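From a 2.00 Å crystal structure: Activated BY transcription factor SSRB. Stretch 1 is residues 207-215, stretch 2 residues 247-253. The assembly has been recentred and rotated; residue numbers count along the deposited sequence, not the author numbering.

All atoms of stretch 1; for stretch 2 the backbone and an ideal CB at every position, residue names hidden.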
ATOM      1  N   LEU A 207     -29.240 -11.122 -10.369  1.00 18.42           N
ATOM      2  CA  LEU A 207     -29.046  -9.989  -9.470  1.00 19.69           C
ATOM      3  C   LEU A 207     -29.664 -10.154  -8.087  1.00 19.73           C
ATOM      4  O   LEU A 207     -30.752 -10.707  -7.937  1.00 19.02           O
ATOM      5  CB  LEU A 207     -29.623  -8.718 -10.097  1.00 19.99           C
ATOM      6  CG  LEU A 207     -29.139  -8.302 -11.485  1.00 23.30           C
ATOM      7  CD1 LEU A 207     -29.942  -7.091 -11.943  1.00 21.79           C
ATOM      8  CD2 LEU A 207     -27.652  -7.981 -11.449  1.00 22.37           C
ATOM      9  N   TYR A 208     -28.947  -9.660  -7.085  1.00 19.65           N
ATOM     10  CA  TYR A 208     -29.389  -9.677  -5.692  1.00 19.69           C
ATOM     11  C   TYR A 208     -28.949  -8.354  -5.088  1.00 19.84           C
ATOM     12  O   TYR A 208     -27.841  -7.888  -5.361  1.00 19.81           O
ATOM     13  CB  TYR A 208     -28.693 -10.767  -4.875  1.00 19.26           C
ATOM     14  CG  TYR A 208     -29.082 -12.198  -5.143  1.00 18.78           C
ATOM     15  CD1 TYR A 208     -29.945 -12.879  -4.283  1.00 19.27           C
ATOM     16  CD2 TYR A 208     -28.506 -12.907  -6.197  1.00 19.53           C
ATOM     17  CE1 TYR A 208     -30.212 -14.241  -4.459  1.00 18.73           C
ATOM     18  CE2 TYR A 208     -28.766 -14.258  -6.384  1.00 18.32           C
ATOM     19  CZ  TYR A 208     -29.615 -14.919  -5.510  1.00 18.47           C
ATOM     20  OH  TYR A 208     -29.832 -16.268  -5.681  1.00 18.09           O
ATOM     21  N   SER A 209     -29.802  -7.746  -4.273  1.00 18.20           N
ATOM     22  CA  SER A 209     -29.423  -6.516  -3.591  1.00 18.67           C
ATOM     23  C   SER A 209     -28.621  -7.069  -2.414  1.00 17.40           C
ATOM     24  O   SER A 209     -28.663  -8.272  -2.163  1.00 15.87           O
ATOM     25  CB  SER A 209     -30.655  -5.786  -3.063  1.00 18.64           C
ATOM     26  OG  SER A 209     -31.322  -6.589  -2.103  1.00 18.17           O
ATOM     27  N   VAL A 210     -27.895  -6.222  -1.693  1.00 17.81           N
ATOM     28  CA  VAL A 210     -27.114  -6.724  -0.561  1.00 18.02           C
ATOM     29  C   VAL A 210     -28.036  -7.339   0.501  1.00 18.79           C
ATOM     30  O   VAL A 210     -27.683  -8.330   1.146  1.00 16.87           O
ATOM     31  CB  VAL A 210     -26.233  -5.601   0.063  1.00 17.37           C
ATOM     32  CG1 VAL A 210     -27.097  -4.498   0.624  1.00 18.03           C
ATOM     33  CG2 VAL A 210     -25.334  -6.187   1.141  1.00 18.82           C
ATOM     34  N   GLU A 211     -29.224  -6.762   0.664  1.00 17.53           N
ATOM     35  CA  GLU A 211     -30.195  -7.282   1.628  1.00 19.74           C
ATOM     36  C   GLU A 211     -30.636  -8.693   1.217  1.00 18.75           C
ATOM     37  O   GLU A 211     -30.751  -9.589   2.052  1.00 18.57           O
ATOM     38  CB  GLU A 211     -31.435  -6.380   1.692  1.00 23.31           C
ATOM     39  CG  GLU A 211     -31.229  -4.986   2.284  1.00 28.76           C
ATOM     40  CD  GLU A 211     -30.479  -4.037   1.361  1.00 31.99           C
ATOM     41  OE1 GLU A 211     -30.543  -4.212   0.123  1.00 30.44           O
ATOM     42  OE2 GLU A 211     -29.840  -3.099   1.882  1.00 34.61           O
ATOM     43  N   GLU A 212     -30.889  -8.875  -0.077  1.00 18.38           N
ATOM     44  CA  GLU A 212     -31.328 -10.165  -0.608  1.00 18.41           C
ATOM     45  C   GLU A 212     -30.248 -11.232  -0.549  1.00 18.31           C
ATOM     46  O   GLU A 212     -30.513 -12.379  -0.180  1.00 16.79           O
ATOM     47  CB  GLU A 212     -31.806  -9.995  -2.052  1.00 19.18           C
ATOM     48  CG  GLU A 212     -33.130  -9.263  -2.160  1.00 21.22           C
ATOM     49  CD  GLU A 212     -33.386  -8.714  -3.546  1.00 24.71           C
ATOM     50  OE1 GLU A 212     -34.499  -8.191  -3.778  1.00 25.30           O
ATOM     51  OE2 GLU A 212     -32.476  -8.796  -4.400  1.00 23.97           O
ATOM     52  N   GLU A 213     -29.031 -10.858  -0.922  1.00 17.37           N
ATOM     53  CA  GLU A 213     -27.923 -11.801  -0.909  1.00 17.94           C
ATOM     54  C   GLU A 213     -27.653 -12.304   0.506  1.00 17.64           C
ATOM     55  O   GLU A 213     -27.530 -13.511   0.732  1.00 16.50           O
ATOM     56  CB  GLU A 213     -26.655 -11.143  -1.467  1.00 16.84           C
ATOM     57  CG  GLU A 213     -25.443 -12.067  -1.486  1.00 17.19           C
ATOM     58  CD  GLU A 213     -24.134 -11.297  -1.553  1.00 18.06           C
ATOM     59  OE1 GLU A 213     -24.027 -10.267  -0.851  1.00 17.43           O
ATOM     60  OE2 GLU A 213     -23.217 -11.722  -2.287  1.00 18.38           O
ATOM     61  N   THR A 214     -27.563 -11.385   1.462  1.00 17.53           N
ATOM     62  CA  THR A 214     -27.290 -11.779   2.835  1.00 18.29           C
ATOM     63  C   THR A 214     -28.453 -12.559   3.443  1.00 18.12           C
ATOM     64  O   THR A 214     -28.238 -13.479   4.224  1.00 18.61           O
ATOM     65  CB  THR A 214     -26.947 -10.557   3.729  1.00 17.31           C
ATOM     66  OG1 THR A 214     -27.999  -9.588   3.658  1.00 19.01           O
ATOM     67  CG2 THR A 214     -25.638  -9.915   3.268  1.00 18.12           C
ATOM     68  N   ALA A 215     -29.682 -12.204   3.081  1.00 18.80           N
ATOM     69  CA  ALA A 215     -30.837 -12.928   3.611  1.00 20.07           C
ATOM     70  C   ALA A 215     -30.797 -14.369   3.106  1.00 19.38           C
ATOM     71  O   ALA A 215     -31.105 -15.307   3.844  1.00 20.50           O
ATOM     72  CB  ALA A 215     -32.140 -12.254   3.176  1.00 19.84           C
ATOM     73  N   UNK A 247     -18.144  -0.566   0.182  1.00 17.62           N
ATOM     74  CA  UNK A 247     -19.553  -0.172   0.203  1.00 19.24           C
ATOM     75  C   UNK A 247     -20.469  -1.349   0.541  1.00 18.06           C
ATOM     76  O   UNK A 247     -21.384  -1.227   1.359  1.00 19.34           O
ATOM     77  CB  UNK A 247     -19.951   0.424  -1.149  1.00 19.24           C
ATOM     78  N   UNK A 248     -20.219  -2.486  -0.102  1.00 17.86           N
ATOM     79  CA  UNK A 248     -21.019  -3.688   0.105  1.00 16.85           C
ATOM     80  C   UNK A 248     -20.830  -4.270   1.498  1.00 17.40           C
ATOM     81  O   UNK A 248     -21.801  -4.607   2.180  1.00 16.24           O
ATOM     82  CB  UNK A 248     -20.666  -4.741  -0.947  1.00 16.85           C
ATOM     83  N   UNK A 249     -19.574  -4.389   1.916  1.00 15.68           N
ATOM     84  CA  UNK A 249     -19.263  -4.932   3.231  1.00 16.57           C
ATOM     85  C   UNK A 249     -19.930  -4.107   4.328  1.00 17.25           C
ATOM     86  O   UNK A 249     -20.500  -4.654   5.273  1.00 17.52           O
ATOM     87  CB  UNK A 249     -17.749  -4.976   3.446  1.00 16.57           C
ATOM     88  N   UNK A 250     -19.863  -2.787   4.190  1.00 18.00           N
ATOM     89  CA  UNK A 250     -20.446  -1.875   5.172  1.00 20.77           C
ATOM     90  C   UNK A 250     -21.938  -2.147   5.362  1.00 21.50           C
ATOM     91  O   UNK A 250     -22.427  -2.241   6.487  1.00 20.25           O
ATOM     92  CB  UNK A 250     -20.227  -0.423   4.742  1.00 20.77           C
ATOM     93  N   UNK A 251     -22.655  -2.264   4.251  1.00 21.49           N
ATOM     94  CA  UNK A 251     -24.087  -2.525   4.286  1.00 21.77           C
ATOM     95  C   UNK A 251     -24.395  -3.921   4.800  1.00 22.18           C
ATOM     96  O   UNK A 251     -25.312  -4.111   5.594  1.00 21.62           O
ATOM     97  CB  UNK A 251     -24.692  -2.339   2.893  1.00 21.77           C
ATOM     98  N   UNK A 252     -23.618  -4.897   4.347  1.00 21.32           N
ATOM     99  CA  UNK A 252     -23.834  -6.282   4.744  1.00 21.69           C
ATOM    100  C   UNK A 252     -23.621  -6.569   6.230  1.00 23.40           C
ATOM    101  O   UNK A 252     -24.483  -7.156   6.882  1.00 24.86           O
ATOM    102  CB  UNK A 252     -22.905  -7.183   3.928  1.00 21.69           C
ATOM    103  N   UNK A 253     -22.485  -6.149   6.772  1.00 24.20           N
ATOM    104  CA  UNK A 253     -22.185  -6.433   8.168  1.00 26.09           C
ATOM    105  C   UNK A 253     -22.728  -5.450   9.200  1.00 27.02           C
ATOM    106  O   UNK A 253     -22.361  -5.510  10.370  1.00 26.76           O
ATOM    107  CB  UNK A 253     -20.665  -6.508   8.330  1.00 26.09           C
TER

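Stretch 2 is helical from 247 to 252, and its axis passes that of helix 210-215 at 10.1 Å, with an angle of 63° between their directions.

Position 247 has nothing of stretch 1 within 5.5 Å of its ideal CB. Stretch 1 sets no preference, and any helix-tolerant residue would do. It is Asp247, which makes no contact here.

At position 248 the CA-to-CB bond points sideways, and the ideal CB lies 5.3 Å from Val210 CG2, too far for a small residue to pack. Stretch 1 offers an apolar surface at Val210 and the carboxylate of Glu213. A long side chain could exploit these: Arg or Lys for the charge, Met or Leu for the valine, or an aromatic residue carrying a donor. The deposited residue is Trp248, with chi1 in the t well, and its indole bridges the gap. Val210 CB sits over one face of the six-membered ring, 3.6 Å from the centroid and 9° off the normal, a CH-pi contact. At the ring edge, Trp248 NE1 donates a hydrogen bond to Glu213 OE1 at 2.8 Å. The far end of the ring reaches the start of the helix, with CH2 of Trp248 3.3 Å from Val210 N and 3.7 Å from Tyr208 O.

Position 249 points away from stretch 1, which would accept a small or a large residue there, apolar or polar. It is Ala249. Position 250 is out of reach too, and a polar residue would be as acceptable as any other; it is Glu250.

Position 251 points toward stretch 1. Its ideal CB is 3.9 Å from Val210 CG1 and 5.3 Å from Glu211 OE2, so an aliphatic residue could cover the valine, while Lys or Arg could seek the carboxylate. The residue is Leu251, whose CB packs against Val210 CG1 at 3.9 Å.

At position 252 the backbones come close: its CA is 6.3 Å from Val210 CA. The CA-to-CB bond points sideways, yet the ideal CB already lies 3.8 Å from Val210 CG2 and 3.9 Å from Thr214 CG2, at packing distance from two methyls, so a small apolar residue fits well. It is Ala252, whose single methyl makes both contacts.

Position 253 leaves helical phi/psi, at -86/11, and its CA-to-CB bond points away. Many residues would suit; it is Phe253, whose ring comes no nearer than 6.8 Å, from Phe253 CE1 to Thr214 CG2.

Stretch 2, residues 247-253: DWAELAF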
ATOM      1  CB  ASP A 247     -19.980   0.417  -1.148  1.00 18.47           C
ATOM      2  CG  ASP A 247     -19.251   1.709  -1.494  1.00 20.77           C
ATOM      3  OD1 ASP A 247     -19.061   2.552  -0.593  1.00 19.93           O
ATOM      4  OD2 ASP A 247     -18.884   1.889  -2.679  1.00 22.86           O
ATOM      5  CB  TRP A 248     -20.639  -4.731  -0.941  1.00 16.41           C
ATOM      6  CG  TRP A 248     -21.625  -5.841  -1.102  1.00 16.46           C
ATOM      7  CD1 TRP A 248     -21.556  -7.090  -0.553  1.00 14.88           C
ATOM      8  CD2 TRP A 248     -22.777  -5.835  -1.948  1.00 14.94           C
ATOM      9  NE1 TRP A 248     -22.589  -7.869  -1.021  1.00 16.94           N
ATOM     10  CE2 TRP A 248     -23.353  -7.122  -1.877  1.00 14.97           C
ATOM     11  CE3 TRP A 248     -23.376  -4.868  -2.767  1.00 16.39           C
ATOM     12  CZ2 TRP A 248     -24.503  -7.468  -2.597  1.00 18.34           C
ATOM     13  CZ3 TRP A 248     -24.519  -5.213  -3.485  1.00 17.34           C
ATOM     14  CH2 TRP A 248     -25.068  -6.502  -3.394  1.00 16.12           C
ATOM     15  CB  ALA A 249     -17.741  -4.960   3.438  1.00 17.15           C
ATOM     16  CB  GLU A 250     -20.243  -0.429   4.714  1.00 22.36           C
ATOM     17  CG  GLU A 250     -20.499   0.618   5.782  1.00 27.30           C
ATOM     18  CD  GLU A 250     -20.190   2.019   5.283  1.00 29.27           C
ATOM     19  OE1 GLU A 250     -19.322   2.150   4.397  1.00 31.11           O
ATOM     20  OE2 GLU A 250     -20.802   2.985   5.782  1.00 33.76           O
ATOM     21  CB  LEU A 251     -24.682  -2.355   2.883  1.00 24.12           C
ATOM     22  CG  LEU A 251     -25.060  -0.944   2.424  1.00 25.70           C
ATOM     23  CD1 LEU A 251     -24.115   0.079   3.008  1.00 30.83           C
ATOM     24  CD2 LEU A 251     -25.051  -0.893   0.910  1.00 26.46           C
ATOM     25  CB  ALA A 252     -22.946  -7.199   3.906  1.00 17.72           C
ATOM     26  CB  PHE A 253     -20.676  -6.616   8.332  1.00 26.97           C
ATOM     27  CG  PHE A 253     -20.133  -7.790   7.560  1.00 29.01           C
ATOM     28  CD1 PHE A 253     -20.530  -9.086   7.873  1.00 29.79           C
ATOM     29  CD2 PHE A 253     -19.268  -7.598   6.490  1.00 28.02           C
ATOM     30  CE1 PHE A 253     -20.073 -10.173   7.128  1.00 30.99           C
ATOM     31  CE2 PHE A 253     -18.808  -8.676   5.740  1.00 29.13           C
ATOM     32  CZ  PHE A 253     -19.211  -9.967   6.057  1.00 29.62           C
TER
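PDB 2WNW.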